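Long-range contact in fructosamine deglycase FrlB (Bacillus subtilis, PDB 3EUA), which converts a range of fructosamine 6-phosphates to glucose 6-phosphate and a free amino acid: residues Y41-V46 with V140-V145. Residues are numbered along the deposited sequence; the frame is centred on the assembly and turned at random.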
ATOM      1  N   TYR A  41      -0.787  -4.543  -9.163  1.00 20.81           N
ATOM      2  CA  TYR A  41      -1.199  -3.197  -8.848  1.00 21.10           C
ATOM      3  C   TYR A  41      -1.923  -2.539 -10.024  1.00 20.44           C
ATOM      4  O   TYR A  41      -2.946  -1.874  -9.824  1.00 21.05           O
ATOM      5  CB  TYR A  41      -0.030  -2.337  -8.350  1.00 22.67           C
ATOM      6  CG  TYR A  41       0.387  -2.632  -6.922  1.00 24.67           C
ATOM      7  CD1 TYR A  41       0.734  -3.911  -6.509  1.00 26.79           C
ATOM      8  CD2 TYR A  41       0.537  -1.621  -6.013  1.00 27.58           C
ATOM      9  CE1 TYR A  41       1.151  -4.160  -5.205  1.00 28.43           C
ATOM     10  CE2 TYR A  41       0.972  -1.864  -4.712  1.00 28.32           C
ATOM     11  CZ  TYR A  41       1.272  -3.126  -4.319  1.00 27.99           C
ATOM     12  OH  TYR A  41       1.693  -3.385  -3.027  1.00 29.96           O
ATOM     13  N   PRO A  42      -1.409  -2.689 -11.251  1.00 20.20           N
ATOM     14  CA  PRO A  42      -2.106  -2.127 -12.414  1.00 19.54           C
ATOM     15  C   PRO A  42      -3.521  -2.710 -12.585  1.00 19.75           C
ATOM     16  O   PRO A  42      -4.446  -2.018 -12.957  1.00 19.66           O
ATOM     17  CB  PRO A  42      -1.231  -2.559 -13.577  1.00 19.69           C
ATOM     18  CG  PRO A  42       0.058  -2.839 -12.996  1.00 19.83           C
ATOM     19  CD  PRO A  42      -0.132  -3.298 -11.629  1.00 20.18           C
ATOM     20  N   SER A  43      -3.679  -4.003 -12.296  1.00 20.03           N
ATOM     21  CA  SER A  43      -5.007  -4.634 -12.397  1.00 19.40           C
ATOM     22  C   SER A  43      -5.991  -4.059 -11.382  1.00 19.62           C
ATOM     23  O   SER A  43      -7.201  -4.030 -11.647  1.00 19.27           O
ATOM     24  CB  SER A  43      -4.884  -6.137 -12.260  1.00 19.94           C
ATOM     25  OG  SER A  43      -4.239  -6.665 -13.422  1.00 19.49           O
ATOM     26  N   LYS A  44      -5.498  -3.689 -10.184  1.00 19.97           N
ATOM     27  CA  LYS A  44      -6.345  -3.037  -9.172  1.00 19.55           C
ATOM     28  C   LYS A  44      -6.755  -1.670  -9.724  1.00 18.94           C
ATOM     29  O   LYS A  44      -7.941  -1.277  -9.639  1.00 18.86           O
ATOM     30  CB  LYS A  44      -5.631  -2.993  -7.801  1.00 19.99           C
ATOM     31  CG  LYS A  44      -6.254  -2.142  -6.688  1.00 21.04           C
ATOM     32  CD  LYS A  44      -7.716  -2.366  -6.426  1.00 23.09           C
ATOM     33  CE  LYS A  44      -8.231  -1.458  -5.290  1.00 23.46           C
ATOM     34  NZ  LYS A  44      -9.721  -1.432  -5.181  1.00 21.17           N
ATOM     35  N   TYR A  45      -5.828  -0.958 -10.347  1.00 18.48           N
ATOM     36  CA  TYR A  45      -6.143   0.326 -10.948  1.00 18.40           C
ATOM     37  C   TYR A  45      -7.208   0.165 -12.044  1.00 18.63           C
ATOM     38  O   TYR A  45      -8.160   0.928 -12.078  1.00 18.59           O
ATOM     39  CB  TYR A  45      -4.898   0.963 -11.517  1.00 19.06           C
ATOM     40  CG  TYR A  45      -5.096   2.350 -11.982  1.00 17.89           C
ATOM     41  CD1 TYR A  45      -4.898   3.426 -11.116  1.00 19.26           C
ATOM     42  CD2 TYR A  45      -5.439   2.614 -13.291  1.00 19.71           C
ATOM     43  CE1 TYR A  45      -5.059   4.738 -11.562  1.00 20.95           C
ATOM     44  CE2 TYR A  45      -5.589   3.881 -13.737  1.00 19.54           C
ATOM     45  CZ  TYR A  45      -5.408   4.950 -12.870  1.00 20.78           C
ATOM     46  OH  TYR A  45      -5.583   6.242 -13.344  1.00 21.25           O
ATOM     47  N   VAL A  46      -7.048  -0.858 -12.911  1.00 18.28           N
ATOM     48  CA  VAL A  46      -8.024  -1.157 -13.958  1.00 18.23           C
ATOM     49  C   VAL A  46      -9.399  -1.386 -13.347  1.00 17.98           C
ATOM     50  O   VAL A  46     -10.383  -0.765 -13.748  1.00 17.71           O
ATOM     51  CB  VAL A  46      -7.590  -2.383 -14.838  1.00 18.61           C
ATOM     52  CG1 VAL A  46      -8.702  -2.835 -15.786  1.00 18.12           C
ATOM     53  CG2 VAL A  46      -6.332  -2.045 -15.655  1.00 18.99           C
ATOM     54  N   VAL A 140      -0.706 -12.121 -19.376  1.00 18.53           N
ATOM     55  CA  VAL A 140      -1.708 -13.124 -19.000  1.00 18.30           C
ATOM     56  C   VAL A 140      -2.644 -12.568 -17.946  1.00 18.19           C
ATOM     57  O   VAL A 140      -3.824 -12.823 -17.983  1.00 18.04           O
ATOM     58  CB  VAL A 140      -1.016 -14.448 -18.516  1.00 18.27           C
ATOM     59  CG1 VAL A 140      -1.976 -15.369 -17.777  1.00 18.96           C
ATOM     60  CG2 VAL A 140      -0.335 -15.189 -19.714  1.00 18.18           C
ATOM     61  N   LEU A 141      -2.100 -11.797 -17.014  1.00 18.47           N
ATOM     62  CA  LEU A 141      -2.911 -11.188 -15.958  1.00 18.84           C
ATOM     63  C   LEU A 141      -3.960 -10.264 -16.570  1.00 18.85           C
ATOM     64  O   LEU A 141      -5.136 -10.297 -16.180  1.00 19.12           O
ATOM     65  CB  LEU A 141      -2.028 -10.430 -14.967  1.00 19.58           C
ATOM     66  CG  LEU A 141      -2.732  -9.669 -13.828  1.00 20.11           C
ATOM     67  CD1 LEU A 141      -3.839 -10.504 -13.222  1.00 20.29           C
ATOM     68  CD2 LEU A 141      -1.689  -9.265 -12.766  1.00 19.17           C
ATOM     69  N   TYR A 142      -3.553  -9.435 -17.511  1.00 19.07           N
ATOM     70  CA  TYR A 142      -4.513  -8.576 -18.194  1.00 18.96           C
ATOM     71  C   TYR A 142      -5.532  -9.356 -19.062  1.00 19.28           C
ATOM     72  O   TYR A 142      -6.682  -8.945 -19.195  1.00 19.68           O
ATOM     73  CB  TYR A 142      -3.833  -7.467 -19.017  1.00 19.72           C
ATOM     74  CG  TYR A 142      -3.460  -6.202 -18.270  1.00 18.23           C
ATOM     75  CD1 TYR A 142      -3.982  -5.899 -16.996  1.00 20.44           C
ATOM     76  CD2 TYR A 142      -2.793  -5.178 -18.942  1.00 22.14           C
ATOM     77  CE1 TYR A 142      -3.696  -4.683 -16.363  1.00 18.95           C
ATOM     78  CE2 TYR A 142      -2.501  -3.936 -18.315  1.00 19.42           C
ATOM     79  CZ  TYR A 142      -2.943  -3.715 -17.029  1.00 19.97           C
ATOM     80  OH  TYR A 142      -2.683  -2.528 -16.424  1.00 19.45           O
ATOM     81  N   GLN A 143      -5.133 -10.459 -19.675  1.00 18.72           N
ATOM     82  CA  GLN A 143      -6.108 -11.281 -20.401  1.00 18.92           C
ATOM     83  C   GLN A 143      -7.237 -11.695 -19.438  1.00 18.58           C
ATOM     84  O   GLN A 143      -8.444 -11.595 -19.759  1.00 18.38           O
ATOM     85  CB  GLN A 143      -5.440 -12.523 -20.995  1.00 18.65           C
ATOM     86  CG  GLN A 143      -4.377 -12.280 -22.066  1.00 19.38           C
ATOM     87  CD  GLN A 143      -3.686 -13.568 -22.496  1.00 20.24           C
ATOM     88  OE1 GLN A 143      -4.317 -14.611 -22.574  1.00 21.31           O
ATOM     89  NE2 GLN A 143      -2.391 -13.491 -22.805  1.00 20.58           N
ATOM     90  N   ILE A 144      -6.841 -12.139 -18.244  1.00 18.66           N
ATOM     91  CA  ILE A 144      -7.788 -12.538 -17.204  1.00 18.41           C
ATOM     92  C   ILE A 144      -8.647 -11.358 -16.725  1.00 18.85           C
ATOM     93  O   ILE A 144      -9.887 -11.447 -16.634  1.00 18.59           O
ATOM     94  CB  ILE A 144      -7.057 -13.123 -15.966  1.00 18.22           C
ATOM     95  CG1 ILE A 144      -6.249 -14.382 -16.361  1.00 19.01           C
ATOM     96  CG2 ILE A 144      -8.068 -13.450 -14.868  1.00 18.89           C
ATOM     97  CD1 ILE A 144      -5.327 -15.011 -15.254  1.00 17.68           C
ATOM     98  N   VAL A 145      -7.975 -10.253 -16.396  1.00 19.01           N
ATOM     99  CA  VAL A 145      -8.636  -9.062 -15.849  1.00 18.42           C
ATOM    100  C   VAL A 145      -9.617  -8.421 -16.838  1.00 18.93           C
ATOM    101  O   VAL A 145     -10.794  -8.257 -16.515  1.00 18.66           O
ATOM    102  CB  VAL A 145      -7.585  -8.054 -15.332  1.00 18.81           C
ATOM    103  CG1 VAL A 145      -8.166  -6.679 -15.022  1.00 18.37           C
ATOM    104  CG2 VAL A 145      -6.918  -8.651 -14.109  1.00 17.60           C
TER
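Ser43 points its short side chain at the 140-145 segment and seats it among Leu141, Tyr142 and Val145. Its CB meets CG2 of Val145. With OG beside the backbone N (chi1 -70°) and anti to the carbonyl carbon, the hydroxyl is carried on between Leu141 CG, 3.4 Å away, and Val145 CG2, equally close, while also lying near the plane of the Tyr142 ring at its CD1-CE1 edge, 3.6 Å from CE1. No hydrogen bond joins the two segments, and what OG meets across the contact is carbon.

Tyr142, which follows Leu141, brings the far end of its ring to Pro42 and Val46. Its CE1 touches Val46 CG2 at 3.8 Å. Its OH comes within 3.2 Å of Pro42 CB. Both aliphatic groups approach the ring obliquely, and the phenol end is tied down by a hydrogen bond from OH to Tyr293 O, on helix 288-313, the last helix of the chain. One turn beyond Pro42, Val46 CG1 meets Val145 CG1 at 4.0 Å.

The two helix segments run nearly parallel, crossing at -22°, with axes 10.5 Å apart. Helix 137-153 rests on strand 103-108 through Leu141 and Ile144. This buried seam joins neighbouring helices of the first SIS domain, an alpha/beta fold in which helices pack around a five-stranded parallel sheet.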